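Local coordinates for protein shikimate 5-dehydrogenase (Mycobacterium fortuitum subsp. fortuitum DSM 46621, PDB 4XIJ) that probably catalyses the NADP-dependent interconversion of 3-dehydroshikimate and shikimate, the fourth of seven steps on the way to chorismate, at residues 14-19 / 65-71; 35-41 / 260-266. All coordinates share one frame. Where two conformers were deposited one is given. Residue numbers count along the deposited sequence, not the author numbering.

Interaction 1 pairs two parallel strands of the N-terminal, substrate-binding domain; interaction 2 packs a helix of that domain against the end of helix 246-261, where the chain returns after building the Rossmann-type domain. The centres of interaction 1 and interaction 2 lie about 14 Å apart, and the two touch directly. F260 reaches down to the bulged part of strand 67-72: its CZ is 3.4 Å from L70 N and 3.6 Å from G69 C, and its carbonyl O is 3.3 Å from V68 CG2. Beside it, Y36 OH sits 3.8 Å from A16 CB. In interaction 1 the S71 side chain is about 5 Å from a bound sulfate, probably from the crystallisation liquor, though such ions can mark a pocket.

Interaction 1 (14-19 / 65-71); sequences RKAAVL and PEWVGLS
Two neighbouring parallel strands of the mixed sheet in the N-terminal alpha/beta domain, 15-19 and 67-71, run 4.7 Å apart at an angle of 16°, with a beta bulge in the second. P65 and E66 offer carbonyls to R14, whose m, m, m side chain curls back: R14 NE bonds E66 O (2.9 Å) and R14 NH2 bonds P65 O weakly (2.9 Å). K15 N also donates to E66 O (3.0 Å). W67 pairs with K15 (CA to CA 4.6 Å); its indole (chi1 m, chi2 85°) turns a face to K15 CB, a CH-pi contact 3.7 Å from the six-ring centroid, while CZ3 lies 3.7 Å from A17 CB. V68 is the extra residue of the bulge, with phi/psi of -100/-30; its N donates to K15 O (2.9 Å), and its CB lies over the R14 guanidinium. After G69, L70 (m, t) joins W67 and A17 on the face packed by helix 56-61, CD2 3.9 Å from A17 CB. S71 pairs with V18 on the face beneath helix 28-38, its OG bonded to Y46 and Q256. Its backbone completes the ladder: S71 N to A17 O, 2.8 Å, and L19 N to S71 O, 2.9 Å.

Interaction 2 (35-41 / 260-266); sequences AYRALGL and FTGMPAP. With EDO (1,2-ethanediol), chain C.
Side chains at the C-terminal end of helix 28-38 pack against the turn where helix 246-261 gives way to helix 267-272, by van der Waals contact alone. The first helix closes in a Schellman motif: G40 has positive phi (78/26), L41 N bonds Y36 O at 2.8 Å and G40 N bonds R37 O at 3.1 Å. This turn presents two leucines, both m, t. L39 points into the facing loop, with CD1 3.9 Å from T261 OG1, CD2 4.0 Å from M263 CB and 3.7 Å from P264 O, and CG 4.0 Å from P266 CG. L41 CD1 lies 4.0 Å from T261 CG2 and 4.1 Å from M263 SD; M263 is m, t, p. P266, N-cap of helix 267-272, sets CG 3.7 Å from A35 CB and CB 3.8 Å from A38 CB. T261 adopts chi1 p, so OG1 accepts M263 N (3.1 Å) in an ST turn while also bonding V257 O; G262 leaves the helix with positive phi (71/11). Deeper in, Y36 (chi1 m, chi2 -16°) brings OH, bonded to H32 ND1, to the edge of the F260 ring (chi1 m, chi2 6°), 3.4 Å from CD2. A 1,2-ethanediol, probably from the crystallisation liquor, is held by K267 N and E268 N, its O2 bonding A265 O weakly (3.3 Å). The contact joins parts of the two-domain shikimate dehydrogenase fold, whose C-terminal helices return from the nucleotide-binding domain to the substrate-binding one.

Interaction 1 (14-19 / 65-71)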
ATOM      1  N   ARG A  14      15.793  15.249 -13.206  1.00 13.30           N
ATOM      2  CA  ARG A  14      15.845  14.835 -11.810  1.00 11.97           C
ATOM      3  C   ARG A  14      16.036  13.329 -11.714  1.00 10.32           C
ATOM      4  O   ARG A  14      15.872  12.609 -12.691  1.00 12.19           O
ATOM      5  CB  ARG A  14      14.564  15.264 -11.094  1.00 11.66           C
ATOM      6  CG  ARG A  14      14.299  16.770 -11.113  1.00 11.71           C
ATOM      7  CD  ARG A  14      15.404  17.626 -10.477  1.00 11.82           C
ATOM      8  NE  ARG A  14      15.633  17.346  -9.047  1.00 12.46           N
ATOM      9  CZ  ARG A  14      14.913  17.863  -8.038  1.00 13.35           C
ATOM     10  NH1 ARG A  14      13.905  18.693  -8.283  1.00 14.48           N
ATOM     11  NH2 ARG A  14      15.213  17.572  -6.773  1.00 13.50           N
ATOM     12  N   LYS A  15      16.434  12.861 -10.532  1.00  9.31           N
ATOM     13  CA  LYS A  15      16.694  11.459 -10.275  1.00  9.12           C
ATOM     14  C   LYS A  15      15.799  10.929  -9.175  1.00  8.64           C
ATOM     15  O   LYS A  15      15.561  11.594  -8.144  1.00  9.47           O
ATOM     16  CB  LYS A  15      18.145  11.243  -9.858  1.00 10.25           C
ATOM     17  CG  LYS A  15      19.156  11.785 -10.920  1.00 11.73           C
ATOM     18  CD  LYS A  15      20.563  11.329 -10.588  1.00 14.77           C
ATOM     19  CE  LYS A  15      20.727   9.851 -11.004  1.00 19.18           C
ATOM     20  NZ  LYS A  15      20.730   9.649 -12.509  1.00 21.91           N
ATOM     21  N   ALA A  16      15.335   9.708  -9.401  1.00  8.43           N
ATOM     22  CA  ALA A  16      14.557   8.983  -8.403  1.00  8.37           C
ATOM     23  C   ALA A  16      14.969   7.517  -8.382  1.00  8.76           C
ATOM     24  O   ALA A  16      15.685   7.044  -9.284  1.00  8.65           O
ATOM     25  CB  ALA A  16      13.020   9.142  -8.668  1.00  8.30           C
ATOM     26  N   ALA A  17      14.511   6.778  -7.389  1.00  8.04           N
ATOM     27  CA  ALA A  17      14.836   5.359  -7.310  1.00  7.91           C
ATOM     28  C   ALA A  17      13.885   4.653  -6.378  1.00  7.57           C
ATOM     29  O   ALA A  17      13.205   5.293  -5.546  1.00  8.16           O
ATOM     30  CB  ALA A  17      16.278   5.126  -6.806  1.00  8.91           C
ATOM     31  N   VAL A  18      13.883   3.329  -6.489  1.00  7.76           N
ATOM     32  CA  VAL A  18      13.306   2.475  -5.438  1.00  8.36           C
ATOM     33  C   VAL A  18      14.409   1.768  -4.678  1.00  8.36           C
ATOM     34  O   VAL A  18      15.366   1.276  -5.266  1.00  9.35           O
ATOM     35  CB  VAL A  18      12.290   1.443  -6.013  1.00  9.04           C
ATOM     36  CG1 VAL A  18      12.912   0.466  -7.079  1.00  9.61           C
ATOM     37  CG2 VAL A  18      11.588   0.658  -4.859  1.00  9.73           C
ATOM     38  N   LEU A  19      14.285   1.789  -3.350  1.00  8.02           N
ATOM     39  CA  LEU A  19      15.238   1.152  -2.433  1.00  8.09           C
ATOM     40  C   LEU A  19      14.603  -0.041  -1.735  1.00  8.63           C
ATOM     41  O   LEU A  19      13.476   0.058  -1.250  1.00 10.15           O
ATOM     42  CB  LEU A  19      15.701   2.136  -1.362  1.00 10.15           C
ATOM     43  CG  LEU A  19      16.219   3.517  -1.739  1.00 13.47           C
ATOM     44  CD1 LEU A  19      16.805   4.248  -0.508  1.00 12.50           C
ATOM     45  CD2 LEU A  19      17.066   3.658  -2.970  1.00 16.00           C
ATOM     46  N   PRO A  65      21.325  17.274  -4.604  1.00 14.20           N
ATOM     47  CA  PRO A  65      20.056  17.997  -4.784  1.00 14.53           C
ATOM     48  C   PRO A  65      19.273  17.550  -6.028  1.00 14.30           C
ATOM     49  O   PRO A  65      18.059  17.727  -6.047  1.00 14.51           O
ATOM     50  CB  PRO A  65      20.494  19.470  -4.866  1.00 15.98           C
ATOM     51  CG  PRO A  65      21.895  19.432  -5.198  1.00 16.73           C
ATOM     52  CD  PRO A  65      22.490  18.186  -4.667  1.00 15.06           C
ATOM     53  N   GLU A  66      19.925  16.878  -6.974  1.00 13.58           N
ATOM     54  CA  GLU A  66      19.198  16.391  -8.137  1.00 13.92           C
ATOM     55  C   GLU A  66      18.208  15.261  -7.816  1.00 11.72           C
ATOM     56  O   GLU A  66      17.285  15.000  -8.617  1.00 12.05           O
ATOM     57  CB  GLU A  66      20.181  15.931  -9.232  1.00 15.68           C
ATOM     58  CG  GLU A  66      20.931  14.653  -8.974  1.00 18.52           C
ATOM     59  CD  GLU A  66      22.213  14.803  -8.155  1.00 20.93           C
ATOM     60  OE1 GLU A  66      22.384  15.832  -7.443  1.00 22.09           O
ATOM     61  OE2 GLU A  66      23.060  13.863  -8.233  1.00 22.98           O
ATOM     62  N   TRP A  67      18.369  14.633  -6.651  1.00 10.62           N
ATOM     63  CA  TRP A  67      17.475  13.550  -6.246  1.00  9.81           C
ATOM     64  C   TRP A  67      16.207  14.155  -5.716  1.00 11.30           C
ATOM     65  O   TRP A  67      16.221  14.867  -4.688  1.00 12.06           O
ATOM     66  CB  TRP A  67      18.167  12.646  -5.214  1.00  9.74           C
ATOM     67  CG  TRP A  67      19.212  11.794  -5.889  1.00 10.78           C
ATOM     68  CD1 TRP A  67      20.523  12.138  -6.173  1.00 10.92           C
ATOM     69  CD2 TRP A  67      19.019  10.473  -6.399  1.00 11.36           C
ATOM     70  NE1 TRP A  67      21.142  11.084  -6.819  1.00 11.30           N
ATOM     71  CE2 TRP A  67      20.243  10.051  -6.953  1.00 11.60           C
ATOM     72  CE3 TRP A  67      17.926   9.583  -6.410  1.00 12.22           C
ATOM     73  CZ2 TRP A  67      20.412   8.774  -7.534  1.00 12.23           C
ATOM     74  CZ3 TRP A  67      18.089   8.322  -6.988  1.00 12.65           C
ATOM     75  CH2 TRP A  67      19.329   7.937  -7.549  1.00 12.52           C
ATOM     76  N   VAL A  68      15.095  13.819  -6.375  1.00 10.54           N
ATOM     77  CA  VAL A  68      13.817  14.444  -6.092  1.00 10.64           C
ATOM     78  C   VAL A  68      12.942  13.568  -5.203  1.00  8.70           C
ATOM     79  O   VAL A  68      12.092  14.077  -4.478  1.00 11.24           O
ATOM     80  CB  VAL A  68      13.058  14.756  -7.424  1.00 11.36           C
ATOM     81  CG1 VAL A  68      12.652  13.471  -8.180  1.00 12.42           C
ATOM     82  CG2 VAL A  68      11.859  15.671  -7.195  1.00 11.73           C
ATOM     83  N   GLY A  69      13.075  12.247  -5.293  1.00  8.25           N
ATOM     84  CA  GLY A  69      12.175  11.358  -4.556  1.00  8.12           C
ATOM     85  C   GLY A  69      12.676   9.929  -4.578  1.00  7.88           C
ATOM     86  O   GLY A  69      13.427   9.557  -5.487  1.00  8.58           O
ATOM     87  N   LEU A  70      12.270   9.164  -3.569  1.00  7.92           N
ATOM     88  CA  LEU A  70      12.546   7.740  -3.497  1.00  8.55           C
ATOM     89  C   LEU A  70      11.307   6.972  -3.111  1.00  8.23           C
ATOM     90  O   LEU A  70      10.561   7.401  -2.221  1.00  8.39           O
ATOM     91  CB  LEU A  70      13.638   7.452  -2.462  1.00  9.92           C
ATOM     92  CG  LEU A  70      14.951   8.190  -2.636  1.00 11.48           C
ATOM     93  CD1 LEU A  70      15.754   8.122  -1.337  1.00 12.91           C
ATOM     94  CD2 LEU A  70      15.698   7.567  -3.808  1.00 11.62           C
ATOM     95  N   SER A  71      11.090   5.836  -3.747  1.00  7.59           N
ATOM     96  CA  SER A  71      10.164   4.837  -3.264  0.50  7.50           C
ATOM     97  C   SER A  71      10.944   3.872  -2.383  1.00  8.56           C
ATOM     98  O   SER A  71      12.102   3.593  -2.668  1.00  9.20           O
ATOM     99  CB  SER A  71       9.517   4.109  -4.439  0.50  6.29           C
ATOM    100  OG  SER A  71       8.887   5.059  -5.324  0.50  6.69           O
TER

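Interaction 2 (35-41 / 260-266)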
ATOM      1  N   ALA A  35       4.872   7.359 -16.195  1.00  7.81           N
ATOM      2  CA  ALA A  35       4.321   8.657 -15.840  1.00  7.92           C
ATOM      3  C   ALA A  35       5.178   9.822 -16.298  1.00  7.93           C
ATOM      4  O   ALA A  35       4.649  10.766 -16.889  1.00  8.07           O
ATOM      5  CB  ALA A  35       4.135   8.738 -14.321  1.00  8.77           C
ATOM      6  N   TYR A  36       6.490   9.732 -16.081  1.00  7.40           N
ATOM      7  CA  TYR A  36       7.336  10.848 -16.453  1.00  7.85           C
ATOM      8  C   TYR A  36       7.307  11.080 -17.954  1.00  7.27           C
ATOM      9  O   TYR A  36       7.271  12.227 -18.394  1.00  8.37           O
ATOM     10  CB  TYR A  36       8.800  10.647 -16.011  1.00  7.46           C
ATOM     11  CG  TYR A  36       9.006  10.414 -14.509  1.00  6.85           C
ATOM     12  CD1 TYR A  36       8.009  10.715 -13.542  1.00  8.13           C
ATOM     13  CD2 TYR A  36      10.193   9.806 -14.044  1.00  7.39           C
ATOM     14  CE1 TYR A  36       8.253  10.425 -12.181  1.00  7.93           C
ATOM     15  CE2 TYR A  36      10.432   9.560 -12.706  1.00  7.97           C
ATOM     16  CZ  TYR A  36       9.450   9.851 -11.791  1.00  7.62           C
ATOM     17  OH  TYR A  36       9.687   9.538 -10.490  1.00  8.35           O
ATOM     18  N   ARG A  37       7.276  10.012 -18.739  1.00  7.06           N
ATOM     19  CA  ARG A  37       7.205  10.175 -20.194  1.00  7.28           C
ATOM     20  C   ARG A  37       5.870  10.845 -20.605  1.00  7.64           C
ATOM     21  O   ARG A  37       5.865  11.784 -21.408  1.00  9.11           O
ATOM     22  CB  ARG A  37       7.374   8.796 -20.852  1.00  7.44           C
ATOM     23  CG  ARG A  37       8.784   8.300 -20.725  1.00  8.16           C
ATOM     24  CD  ARG A  37       8.945   6.794 -21.020  1.00  8.92           C
ATOM     25  NE  ARG A  37      10.311   6.414 -20.693  1.00  8.45           N
ATOM     26  CZ  ARG A  37      10.772   5.166 -20.629  1.00  7.89           C
ATOM     27  NH1 ARG A  37       9.998   4.117 -20.906  1.00  8.47           N
ATOM     28  NH2 ARG A  37      12.047   4.949 -20.293  1.00  9.98           N
ATOM     29  N   ALA A  38       4.758  10.429 -19.986  1.00  7.63           N
ATOM     30  CA  ALA A  38       3.463  11.036 -20.265  1.00  9.13           C
ATOM     31  C   ALA A  38       3.392  12.519 -19.839  1.00  8.63           C
ATOM     32  O   ALA A  38       2.693  13.325 -20.471  1.00 11.10           O
ATOM     33  CB  ALA A  38       2.359  10.231 -19.585  1.00  9.71           C
ATOM     34  N   LEU A  39       4.156  12.864 -18.798  1.00  8.61           N
ATOM     35  CA  LEU A  39       4.218  14.239 -18.284  1.00  8.35           C
ATOM     36  C   LEU A  39       5.239  15.108 -19.006  1.00  7.98           C
ATOM     37  O   LEU A  39       5.386  16.281 -18.672  1.00  9.89           O
ATOM     38  CB  LEU A  39       4.574  14.214 -16.787  1.00  9.19           C
ATOM     39  CG  LEU A  39       3.474  13.637 -15.892  1.00  9.74           C
ATOM     40  CD1 LEU A  39       4.025  13.421 -14.523  1.00  9.61           C
ATOM     41  CD2 LEU A  39       2.219  14.499 -15.853  1.00 11.05           C
ATOM     42  N   GLY A  40       5.924  14.571 -20.017  1.00  8.31           N
ATOM     43  CA  GLY A  40       6.890  15.378 -20.739  1.00  7.90           C
ATOM     44  C   GLY A  40       8.211  15.566 -20.046  1.00  7.52           C
ATOM     45  O   GLY A  40       8.965  16.526 -20.324  1.00  8.81           O
ATOM     46  N   LEU A  41       8.542  14.604 -19.183  1.00  7.79           N
ATOM     47  CA  LEU A  41       9.843  14.570 -18.475  1.00  9.05           C
ATOM     48  C   LEU A  41      10.658  13.334 -18.848  1.00  9.15           C
ATOM     49  O   LEU A  41      11.026  12.525 -17.969  1.00  8.64           O
ATOM     50  CB  LEU A  41       9.615  14.574 -16.962  1.00  8.30           C
ATOM     51  CG  LEU A  41       8.724  15.714 -16.474  1.00  9.92           C
ATOM     52  CD1 LEU A  41       8.223  15.424 -15.013  1.00 11.47           C
ATOM     53  CD2 LEU A  41       9.503  17.042 -16.549  1.00 10.56           C
ATOM     54  N   PHE A 260       6.434  13.835  -6.418  1.00  9.91           N
ATOM     55  CA  PHE A 260       7.773  14.028  -6.999  1.00 10.53           C
ATOM     56  C   PHE A 260       7.742  15.108  -8.094  1.00 11.02           C
ATOM     57  O   PHE A 260       8.713  15.862  -8.248  1.00 12.97           O
ATOM     58  CB  PHE A 260       8.337  12.756  -7.642  1.00 10.04           C
ATOM     59  CG  PHE A 260       8.643  11.578  -6.687  1.00  9.74           C
ATOM     60  CD1 PHE A 260       8.318  11.601  -5.318  1.00  9.99           C
ATOM     61  CD2 PHE A 260       9.256  10.420  -7.206  1.00  9.70           C
ATOM     62  CE1 PHE A 260       8.585  10.498  -4.503  1.00  9.35           C
ATOM     63  CE2 PHE A 260       9.525   9.290  -6.384  1.00  8.89           C
ATOM     64  CZ  PHE A 260       9.184   9.345  -5.031  1.00  8.63           C
ATOM     65  N   THR A 261       6.676  15.131  -8.895  1.00 10.85           N
ATOM     66  CA  THR A 261       6.663  16.010 -10.091  1.00 10.53           C
ATOM     67  C   THR A 261       5.911  17.295  -9.909  1.00 12.65           C
ATOM     68  O   THR A 261       6.083  18.205 -10.705  1.00 14.07           O
ATOM     69  CB  THR A 261       6.029  15.322 -11.323  1.00 10.26           C
ATOM     70  OG1 THR A 261       4.643  15.080 -11.049  1.00 10.47           O
ATOM     71  CG2 THR A 261       6.750  14.016 -11.620  1.00 11.24           C
ATOM     72  N   GLY A 262       5.053  17.347  -8.897  1.00 12.86           N
ATOM     73  CA  GLY A 262       4.145  18.478  -8.733  1.00 14.41           C
ATOM     74  C   GLY A 262       3.018  18.561  -9.753  1.00 14.14           C
ATOM     75  O   GLY A 262       2.325  19.590  -9.817  1.00 16.15           O
ATOM     76  N   MET A 263       2.831  17.507 -10.541  1.00 12.10           N
ATOM     77  CA  MET A 263       1.822  17.473 -11.600  0.72 13.39           C
ATOM     78  C   MET A 263       0.775  16.401 -11.276  1.00 12.94           C
ATOM     79  O   MET A 263       1.083  15.396 -10.619  1.00 13.38           O
ATOM     80  CB  MET A 263       2.492  17.198 -12.950  0.72 14.51           C
ATOM     81  CG  MET A 263       3.785  18.001 -13.123  0.72 17.07           C
ATOM     82  SD  MET A 263       4.702  17.559 -14.615  0.72 19.91           S
ATOM     83  CE  MET A 263       3.497  18.275 -15.666  0.72 20.82           C
ATOM     84  N   PRO A 264      -0.470  16.590 -11.726  1.00 13.31           N
ATOM     85  CA  PRO A 264      -1.488  15.536 -11.575  1.00 12.25           C
ATOM     86  C   PRO A 264      -1.043  14.227 -12.225  1.00 11.43           C
ATOM     87  O   PRO A 264      -0.402  14.244 -13.289  1.00 12.74           O
ATOM     88  CB  PRO A 264      -2.700  16.120 -12.281  1.00 13.84           C
ATOM     89  CG  PRO A 264      -2.475  17.620 -12.170  1.00 16.10           C
ATOM     90  CD  PRO A 264      -1.008  17.787 -12.376  1.00 15.32           C
ATOM     91  N   ALA A 265      -1.303  13.103 -11.558  1.00 11.62           N
ATOM     92  CA  ALA A 265      -0.883  11.809 -12.103  1.00 10.47           C
ATOM     93  C   ALA A 265      -1.506  11.577 -13.477  1.00 10.17           C
ATOM     94  O   ALA A 265      -2.676  11.805 -13.665  1.00 11.10           O
ATOM     95  CB  ALA A 265      -1.232  10.657 -11.129  1.00 11.47           C
ATOM     96  N   PRO A 266      -0.718  11.094 -14.448  1.00  9.18           N
ATOM     97  CA  PRO A 266      -1.264  10.792 -15.779  1.00  9.66           C
ATOM     98  C   PRO A 266      -1.862   9.393 -15.696  1.00  8.97           C
ATOM     99  O   PRO A 266      -1.191   8.383 -15.923  1.00  9.35           O
ATOM    100  CB  PRO A 266      -0.029  10.852 -16.688  1.00 10.01           C
ATOM    101  CG  PRO A 266       1.110  10.390 -15.773  1.00  9.57           C
ATOM    102  CD  PRO A 266       0.735  10.907 -14.377  1.00  9.48           C
TER
HETATM  103  C1  EDO C 302      -5.758  10.025 -17.588  1.00 25.63           C
HETATM  104  O1  EDO C 302      -4.615  10.003 -18.371  1.00 26.44           O
HETATM  105  C2  EDO C 302      -5.762  11.417 -17.049  1.00 23.52           C
HETATM  106  O2  EDO C 302      -5.241  11.347 -15.719  1.00 22.24           O